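Long-range contacts in glycerol dehydratase (Clostridium butyricum, PDB 1R9D), which probably removes water from glycerol as a B12-independent glycyl radical lyase, and here has glycerol bound: residues L342-Q347 with L376-W381; D353-V358 with K383-F388. One frame throughout, in Å; residues are numbered along the deposited sequence.

Interaction 1: residues L342-Q347 with L376-W381; sequences LIVGGQ and LSVRIW
Arg-379 lays its side chain across Gly-346 and Ile-343. Its CB lies 3.7 Å from Gly-346 CA, where neither Gly-345 nor Gly-346 puts a side chain in the way. CG, set beside its own backbone N and anti to the carbonyl carbon (chi1 -80°), comes within 3.3 Å of Ile-343 CD1, the two side chains crossing at about a right angle. CD lies near both Gly-345 O (3.9 Å) and Ile-343 CD1. The chain bends at chi3 (50°), and NE comes close to Gly-346 CA; the guanidinium then carries Gln-347 N and Gly-346 C over one face, and NH2 ends in a salt bridge to Asp-408. The backbones of the two strands pair in parallel as the ends of a beta-alpha-beta unit whose crossover is helix 357-369. Ser-377 N donates to Leu-342 O, Val-344 N to Ser-377 O (3.0 Å) and Arg-379 N to Val-344 O (3.0 Å). On the face of Leu-342, Val-344, Leu-376 and Val-378, which helix 357-369 covers, Leu-342 CD2 meets Leu-376 CD1 at 3.9 Å. Gln-347 CB sits over the six-membered ring of Trp-381, 4.1 Å from its centroid, a CH-pi contact, while Gln-347 NE2 bonds to Asp-408.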
ATOM      1  N   LEU A 342      22.075 -25.823   9.226  1.00 23.99           N
ATOM      2  CA  LEU A 342      22.787 -26.359   8.071  1.00 24.55           C
ATOM      3  C   LEU A 342      22.631 -27.871   8.185  1.00 24.20           C
ATOM      4  O   LEU A 342      22.988 -28.459   9.201  1.00 24.10           O
ATOM      5  CB  LEU A 342      24.266 -25.946   8.125  1.00 24.77           C
ATOM      6  CG  LEU A 342      25.162 -26.306   6.935  1.00 25.18           C
ATOM      7  CD1 LEU A 342      26.367 -25.355   6.891  1.00 25.45           C
ATOM      8  CD2 LEU A 342      25.614 -27.756   7.048  1.00 24.58           C
ATOM      9  N   ILE A 343      22.095 -28.500   7.144  1.00 24.55           N
ATOM     10  CA  ILE A 343      21.851 -29.937   7.182  1.00 24.48           C
ATOM     11  C   ILE A 343      22.612 -30.713   6.107  1.00 24.06           C
ATOM     12  O   ILE A 343      22.873 -30.194   5.022  1.00 24.72           O
ATOM     13  CB  ILE A 343      20.321 -30.192   7.047  1.00 24.36           C
ATOM     14  CG1 ILE A 343      19.965 -31.628   7.435  1.00 24.78           C
ATOM     15  CG2 ILE A 343      19.876 -29.912   5.624  1.00 24.63           C
ATOM     16  CD1 ILE A 343      18.508 -31.774   7.840  1.00 26.10           C
ATOM     17  N   VAL A 344      22.992 -31.951   6.417  1.00 22.57           N
ATOM     18  CA  VAL A 344      23.694 -32.775   5.447  1.00 22.39           C
ATOM     19  C   VAL A 344      23.093 -34.174   5.369  1.00 23.41           C
ATOM     20  O   VAL A 344      22.400 -34.619   6.291  1.00 23.09           O
ATOM     21  CB  VAL A 344      25.221 -32.875   5.751  1.00 23.46           C
ATOM     22  CG1 VAL A 344      25.836 -31.480   5.731  1.00 22.70           C
ATOM     23  CG2 VAL A 344      25.465 -33.559   7.090  1.00 23.84           C
ATOM     24  N   GLY A 345      23.347 -34.850   4.255  1.00 22.66           N
ATOM     25  CA  GLY A 345      22.823 -36.191   4.059  1.00 24.11           C
ATOM     26  C   GLY A 345      21.405 -36.169   3.520  1.00 24.91           C
ATOM     27  O   GLY A 345      20.882 -35.110   3.167  1.00 25.26           O
ATOM     28  N   GLY A 346      20.773 -37.339   3.470  1.00 25.12           N
ATOM     29  CA  GLY A 346      19.415 -37.417   2.969  1.00 26.14           C
ATOM     30  C   GLY A 346      19.366 -37.971   1.557  1.00 27.04           C
ATOM     31  O   GLY A 346      20.339 -38.542   1.077  1.00 27.57           O
ATOM     32  N   GLN A 347      18.233 -37.807   0.887  1.00 28.49           N
ATOM     33  CA  GLN A 347      18.084 -38.308  -0.472  1.00 28.83           C
ATOM     34  C   GLN A 347      17.922 -37.162  -1.457  1.00 29.59           C
ATOM     35  O   GLN A 347      17.730 -36.012  -1.051  1.00 29.16           O
ATOM     36  CB  GLN A 347      16.880 -39.261  -0.548  1.00 29.95           C
ATOM     37  CG  GLN A 347      15.570 -38.672  -0.046  1.00 29.84           C
ATOM     38  CD  GLN A 347      14.484 -39.725   0.157  1.00 29.26           C
ATOM     39  OE1 GLN A 347      13.989 -40.319  -0.801  1.00 29.89           O
ATOM     40  NE2 GLN A 347      14.114 -39.959   1.413  1.00 26.16           N
ATOM     41  N   LEU A 376      24.115 -27.577  13.201  1.00 24.25           N
ATOM     42  CA  LEU A 376      24.344 -28.712  12.311  1.00 23.70           C
ATOM     43  C   LEU A 376      23.300 -29.810  12.489  1.00 23.35           C
ATOM     44  O   LEU A 376      22.962 -30.193  13.612  1.00 22.93           O
ATOM     45  CB  LEU A 376      25.744 -29.285  12.542  1.00 24.79           C
ATOM     46  CG  LEU A 376      26.187 -30.425  11.620  1.00 25.28           C
ATOM     47  CD1 LEU A 376      26.122 -29.978  10.167  1.00 27.39           C
ATOM     48  CD2 LEU A 376      27.604 -30.848  11.976  1.00 27.97           C
ATOM     49  N   SER A 377      22.821 -30.329  11.364  1.00 23.24           N
ATOM     50  CA  SER A 377      21.784 -31.352  11.359  1.00 23.05           C
ATOM     51  C   SER A 377      22.058 -32.416  10.309  1.00 22.42           C
ATOM     52  O   SER A 377      22.856 -32.210   9.399  1.00 21.86           O
ATOM     53  CB  SER A 377      20.439 -30.694  11.048  1.00 23.27           C
ATOM     54  OG  SER A 377      20.154 -29.648  11.959  1.00 26.50           O
ATOM     55  N   VAL A 378      21.389 -33.559  10.434  1.00 22.16           N
ATOM     56  CA  VAL A 378      21.543 -34.624   9.458  1.00 21.44           C
ATOM     57  C   VAL A 378      20.168 -35.207   9.126  1.00 21.87           C
ATOM     58  O   VAL A 378      19.291 -35.293   9.986  1.00 22.71           O
ATOM     59  CB  VAL A 378      22.463 -35.778   9.964  1.00 22.43           C
ATOM     60  CG1 VAL A 378      23.852 -35.234  10.318  1.00 21.48           C
ATOM     61  CG2 VAL A 378      21.831 -36.471  11.165  1.00 22.56           C
ATOM     62  N   ARG A 379      19.972 -35.569   7.868  1.00 22.12           N
ATOM     63  CA  ARG A 379      18.715 -36.177   7.447  1.00 21.93           C
ATOM     64  C   ARG A 379      18.939 -37.680   7.483  1.00 22.60           C
ATOM     65  O   ARG A 379      20.014 -38.159   7.121  1.00 23.79           O
ATOM     66  CB  ARG A 379      18.346 -35.730   6.031  1.00 21.61           C
ATOM     67  CG  ARG A 379      17.708 -34.353   5.976  1.00 22.90           C
ATOM     68  CD  ARG A 379      17.417 -33.914   4.549  1.00 22.91           C
ATOM     69  NE  ARG A 379      16.702 -34.945   3.801  1.00 22.25           N
ATOM     70  CZ  ARG A 379      16.218 -34.774   2.577  1.00 22.92           C
ATOM     71  NH1 ARG A 379      16.363 -33.605   1.965  1.00 22.88           N
ATOM     72  NH2 ARG A 379      15.605 -35.780   1.956  1.00 22.75           N
ATOM     73  N   ILE A 380      17.927 -38.420   7.925  1.00 22.29           N
ATOM     74  CA  ILE A 380      18.008 -39.871   8.022  1.00 22.68           C
ATOM     75  C   ILE A 380      16.817 -40.476   7.285  1.00 22.45           C
ATOM     76  O   ILE A 380      15.707 -39.968   7.391  1.00 22.52           O
ATOM     77  CB  ILE A 380      17.942 -40.327   9.507  1.00 23.24           C
ATOM     78  CG1 ILE A 380      19.120 -39.738  10.292  1.00 23.61           C
ATOM     79  CG2 ILE A 380      17.923 -41.849   9.601  1.00 23.15           C
ATOM     80  CD1 ILE A 380      20.486 -40.203   9.814  1.00 24.91           C
ATOM     81  N   TRP A 381      17.052 -41.532   6.515  1.00 23.31           N
ATOM     82  CA  TRP A 381      15.962 -42.198   5.819  1.00 24.64           C
ATOM     83  C   TRP A 381      16.219 -43.702   5.780  1.00 25.66           C
ATOM     84  O   TRP A 381      17.240 -44.167   6.286  1.00 25.48           O
ATOM     85  CB  TRP A 381      15.751 -41.617   4.409  1.00 25.29           C
ATOM     86  CG  TRP A 381      16.822 -41.889   3.403  1.00 26.83           C
ATOM     87  CD1 TRP A 381      18.126 -41.475   3.446  1.00 27.68           C
ATOM     88  CD2 TRP A 381      16.656 -42.568   2.153  1.00 28.11           C
ATOM     89  NE1 TRP A 381      18.780 -41.851   2.291  1.00 28.42           N
ATOM     90  CE2 TRP A 381      17.899 -42.522   1.482  1.00 28.66           C
ATOM     91  CE3 TRP A 381      15.574 -43.207   1.534  1.00 27.63           C
ATOM     92  CZ2 TRP A 381      18.089 -43.093   0.219  1.00 30.02           C
ATOM     93  CZ3 TRP A 381      15.762 -43.775   0.275  1.00 30.22           C
ATOM     94  CH2 TRP A 381      17.012 -43.713  -0.368  1.00 29.68           C
TER
HETATM   95  O   HOH W   1      20.704 -40.031   5.463  1.00 31.58           O

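Interaction 2: residues D353-V358 with K383-F388; sequences DATNKV and KTPDEF
Asp-353 and Pro-385 reach toward each other tip to tip, where the turn leading into helix 357-369 meets the N-cap of helix 386-397. The turn is an Asx turn: Asp-353 OD2 accepts from Thr-355 N, which approaches from above the carboxylate plane. Pro-385, in the N-cap position of its helix, offers the CG and CD edge of its ring to the carboxylate. OD2 of Asp-353 is 3.4 Å from Pro-385 CG, and OD1 of Asp-353 lies 3.5 Å from Pro-385 CD, a van der Waals fit of ring methylenes against two oxygens. Thr-355 slides past Pro-385 in the opposite direction, its OG1 3.8 Å from Pro-385 CD. That hydroxyl also lies over one face of the Phe-388 ring. With CG2 of Thr-355 anti to the backbone N, the Thr-355 and Phe-388 side chains cross obliquely, that CG2 3.9 Å from CD1 of Phe-388. No hydrogen bond spans the two segments; the direct contact is van der Waals, while polar bonds within 353-358 hold the carboxylate in place. Thr-355 OG1 donates a hydrogen bond to Asp-353 OD2 (2.6 Å), on the syn side and 16° out of the carboxylate plane.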
ATOM      1  N   ASP A 353      20.179 -41.985  -2.317  1.00 29.60           N
ATOM      2  CA  ASP A 353      20.998 -41.368  -1.281  1.00 29.37           C
ATOM      3  C   ASP A 353      21.871 -40.260  -1.856  1.00 29.17           C
ATOM      4  O   ASP A 353      22.388 -40.385  -2.962  1.00 30.08           O
ATOM      5  CB  ASP A 353      21.883 -42.398  -0.591  1.00 29.36           C
ATOM      6  CG  ASP A 353      22.481 -41.863   0.684  1.00 30.00           C
ATOM      7  OD1 ASP A 353      21.709 -41.585   1.630  1.00 29.53           O
ATOM      8  OD2 ASP A 353      23.717 -41.699   0.741  1.00 30.39           O
ATOM      9  N   ALA A 354      22.048 -39.189  -1.090  1.00 28.77           N
ATOM     10  CA  ALA A 354      22.841 -38.050  -1.545  1.00 29.01           C
ATOM     11  C   ALA A 354      24.070 -37.729  -0.696  1.00 28.85           C
ATOM     12  O   ALA A 354      24.608 -36.626  -0.782  1.00 29.37           O
ATOM     13  CB  ALA A 354      21.949 -36.816  -1.643  1.00 28.15           C
ATOM     14  N   THR A 355      24.513 -38.676   0.122  1.00 29.03           N
ATOM     15  CA  THR A 355      25.694 -38.452   0.958  1.00 29.78           C
ATOM     16  C   THR A 355      26.915 -38.196   0.070  1.00 30.08           C
ATOM     17  O   THR A 355      27.094 -38.867  -0.948  1.00 30.08           O
ATOM     18  CB  THR A 355      26.016 -39.686   1.833  1.00 30.74           C
ATOM     19  OG1 THR A 355      24.834 -40.127   2.510  1.00 31.71           O
ATOM     20  CG2 THR A 355      27.070 -39.336   2.873  1.00 31.43           C
ATOM     21  N   ASN A 356      27.745 -37.226   0.445  1.00 29.73           N
ATOM     22  CA  ASN A 356      28.956 -36.939  -0.317  1.00 29.77           C
ATOM     23  C   ASN A 356      30.103 -36.485   0.585  1.00 30.24           C
ATOM     24  O   ASN A 356      29.944 -36.370   1.803  1.00 29.32           O
ATOM     25  CB  ASN A 356      28.695 -35.906  -1.433  1.00 28.81           C
ATOM     26  CG  ASN A 356      28.266 -34.547  -0.909  1.00 29.53           C
ATOM     27  OD1 ASN A 356      28.894 -33.981  -0.015  1.00 29.58           O
ATOM     28  ND2 ASN A 356      27.201 -34.003  -1.490  1.00 29.32           N
ATOM     29  N   LYS A 357      31.264 -36.239  -0.015  1.00 30.08           N
ATOM     30  CA  LYS A 357      32.443 -35.830   0.739  1.00 30.64           C
ATOM     31  C   LYS A 357      32.215 -34.623   1.649  1.00 29.17           C
ATOM     32  O   LYS A 357      32.677 -34.614   2.792  1.00 28.29           O
ATOM     33  CB  LYS A 357      33.599 -35.535  -0.221  1.00 32.52           C
ATOM     34  CG  LYS A 357      34.910 -35.192   0.471  1.00 35.45           C
ATOM     35  CD  LYS A 357      35.469 -36.385   1.225  1.00 38.76           C
ATOM     36  CE  LYS A 357      36.825 -36.067   1.834  1.00 40.43           C
ATOM     37  NZ  LYS A 357      37.403 -37.246   2.536  1.00 43.19           N
ATOM     38  N   VAL A 358      31.512 -33.610   1.146  1.00 28.18           N
ATOM     39  CA  VAL A 358      31.237 -32.411   1.934  1.00 27.64           C
ATOM     40  C   VAL A 358      30.337 -32.743   3.119  1.00 27.34           C
ATOM     41  O   VAL A 358      30.415 -32.093   4.162  1.00 27.01           O
ATOM     42  CB  VAL A 358      30.571 -31.309   1.076  1.00 28.23           C
ATOM     43  CG1 VAL A 358      30.272 -30.086   1.933  1.00 27.71           C
ATOM     44  CG2 VAL A 358      31.492 -30.915  -0.065  1.00 29.16           C
ATOM     45  N   LYS A 383      17.331 -45.727   3.632  1.00 28.30           N
ATOM     46  CA  LYS A 383      18.580 -46.157   3.022  1.00 29.38           C
ATOM     47  C   LYS A 383      19.826 -45.364   3.410  1.00 28.44           C
ATOM     48  O   LYS A 383      20.808 -45.348   2.669  1.00 28.32           O
ATOM     49  CB  LYS A 383      18.436 -46.178   1.498  1.00 30.95           C
ATOM     50  CG  LYS A 383      17.444 -47.222   0.991  1.00 34.76           C
ATOM     51  CD  LYS A 383      17.356 -47.211  -0.527  1.00 36.23           C
ATOM     52  CE  LYS A 383      17.594 -48.600  -1.097  1.00 39.89           C
ATOM     53  NZ  LYS A 383      18.939 -49.141  -0.741  1.00 40.53           N
ATOM     54  N   THR A 384      19.789 -44.708   4.563  1.00 27.64           N
ATOM     55  CA  THR A 384      20.951 -43.958   5.038  1.00 27.75           C
ATOM     56  C   THR A 384      22.104 -44.946   5.201  1.00 28.13           C
ATOM     57  O   THR A 384      21.931 -46.004   5.803  1.00 28.11           O
ATOM     58  CB  THR A 384      20.672 -43.312   6.412  1.00 26.80           C
ATOM     59  OG1 THR A 384      19.687 -42.284   6.260  1.00 26.74           O
ATOM     60  CG2 THR A 384      21.953 -42.723   7.007  1.00 27.36           C
ATOM     61  N   PRO A 385      23.289 -44.625   4.658  1.00 28.50           N
ATOM     62  CA  PRO A 385      24.433 -45.539   4.789  1.00 29.31           C
ATOM     63  C   PRO A 385      24.782 -45.714   6.265  1.00 29.36           C
ATOM     64  O   PRO A 385      24.773 -44.743   7.020  1.00 28.97           O
ATOM     65  CB  PRO A 385      25.545 -44.818   4.025  1.00 29.50           C
ATOM     66  CG  PRO A 385      24.798 -43.997   3.012  1.00 29.24           C
ATOM     67  CD  PRO A 385      23.636 -43.464   3.819  1.00 28.76           C
ATOM     68  N   ASP A 386      25.086 -46.941   6.684  1.00 31.19           N
ATOM     69  CA  ASP A 386      25.424 -47.186   8.083  1.00 32.26           C
ATOM     70  C   ASP A 386      26.588 -46.324   8.553  1.00 32.20           C
ATOM     71  O   ASP A 386      26.566 -45.790   9.660  1.00 31.26           O
ATOM     72  CB  ASP A 386      25.773 -48.661   8.316  1.00 35.38           C
ATOM     73  CG  ASP A 386      24.592 -49.586   8.092  1.00 37.52           C
ATOM     74  OD1 ASP A 386      23.449 -49.187   8.405  1.00 39.18           O
ATOM     75  OD2 ASP A 386      24.807 -50.721   7.614  1.00 40.23           O
ATOM     76  N   GLU A 387      27.606 -46.185   7.712  1.00 32.80           N
ATOM     77  CA  GLU A 387      28.775 -45.393   8.073  1.00 33.45           C
ATOM     78  C   GLU A 387      28.424 -43.932   8.350  1.00 32.11           C
ATOM     79  O   GLU A 387      29.074 -43.277   9.165  1.00 31.05           O
ATOM     80  CB  GLU A 387      29.829 -45.466   6.963  1.00 36.07           C
ATOM     81  CG  GLU A 387      29.333 -44.990   5.610  1.00 39.39           C
ATOM     82  CD  GLU A 387      28.859 -46.121   4.712  1.00 41.52           C
ATOM     83  OE1 GLU A 387      28.238 -47.089   5.216  1.00 40.31           O
ATOM     84  OE2 GLU A 387      29.104 -46.026   3.486  1.00 43.15           O
ATOM     85  N   PHE A 388      27.397 -43.421   7.673  1.00 30.86           N
ATOM     86  CA  PHE A 388      26.984 -42.035   7.862  1.00 29.86           C
ATOM     87  C   PHE A 388      26.324 -41.855   9.227  1.00 28.90           C
ATOM     88  O   PHE A 388      26.670 -40.950   9.981  1.00 27.03           O
ATOM     89  CB  PHE A 388      26.016 -41.607   6.751  1.00 29.72           C
ATOM     90  CG  PHE A 388      25.555 -40.176   6.864  1.00 29.78           C
ATOM     91  CD1 PHE A 388      26.455 -39.125   6.706  1.00 29.54           C
ATOM     92  CD2 PHE A 388      24.219 -39.880   7.123  1.00 30.43           C
ATOM     93  CE1 PHE A 388      26.030 -37.797   6.804  1.00 30.28           C
ATOM     94  CE2 PHE A 388      23.783 -38.558   7.223  1.00 30.35           C
ATOM     95  CZ  PHE A 388      24.690 -37.513   7.063  1.00 30.94           C
TER

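How the interactions relate
Centred 9 Å apart, the two contacts follow one beta-alpha-beta unit and its continuation: strand 341-344, helix 357-369, strand 375-380, then helix 386-397. Their segments alternate along the chain, so each strand of interaction 1 leads into a helix start of interaction 2. Strand 341-344 is an outermost strand, within this chain, of a five-stranded mixed sheet, and interaction 2 lies farther from the chain's centre, about 26 Å against 17 Å between centres. Two probable hydrogen bonds, Gly-346 O to Ala-354 N (2.8 Å) and Trp-381 NE1 to Asp-353 OD1 (3.0 Å), tie the ends of the sheet strands to the approach to helix 357-369, with the Ser-377 side chain about 11 Å from the bound glycerol.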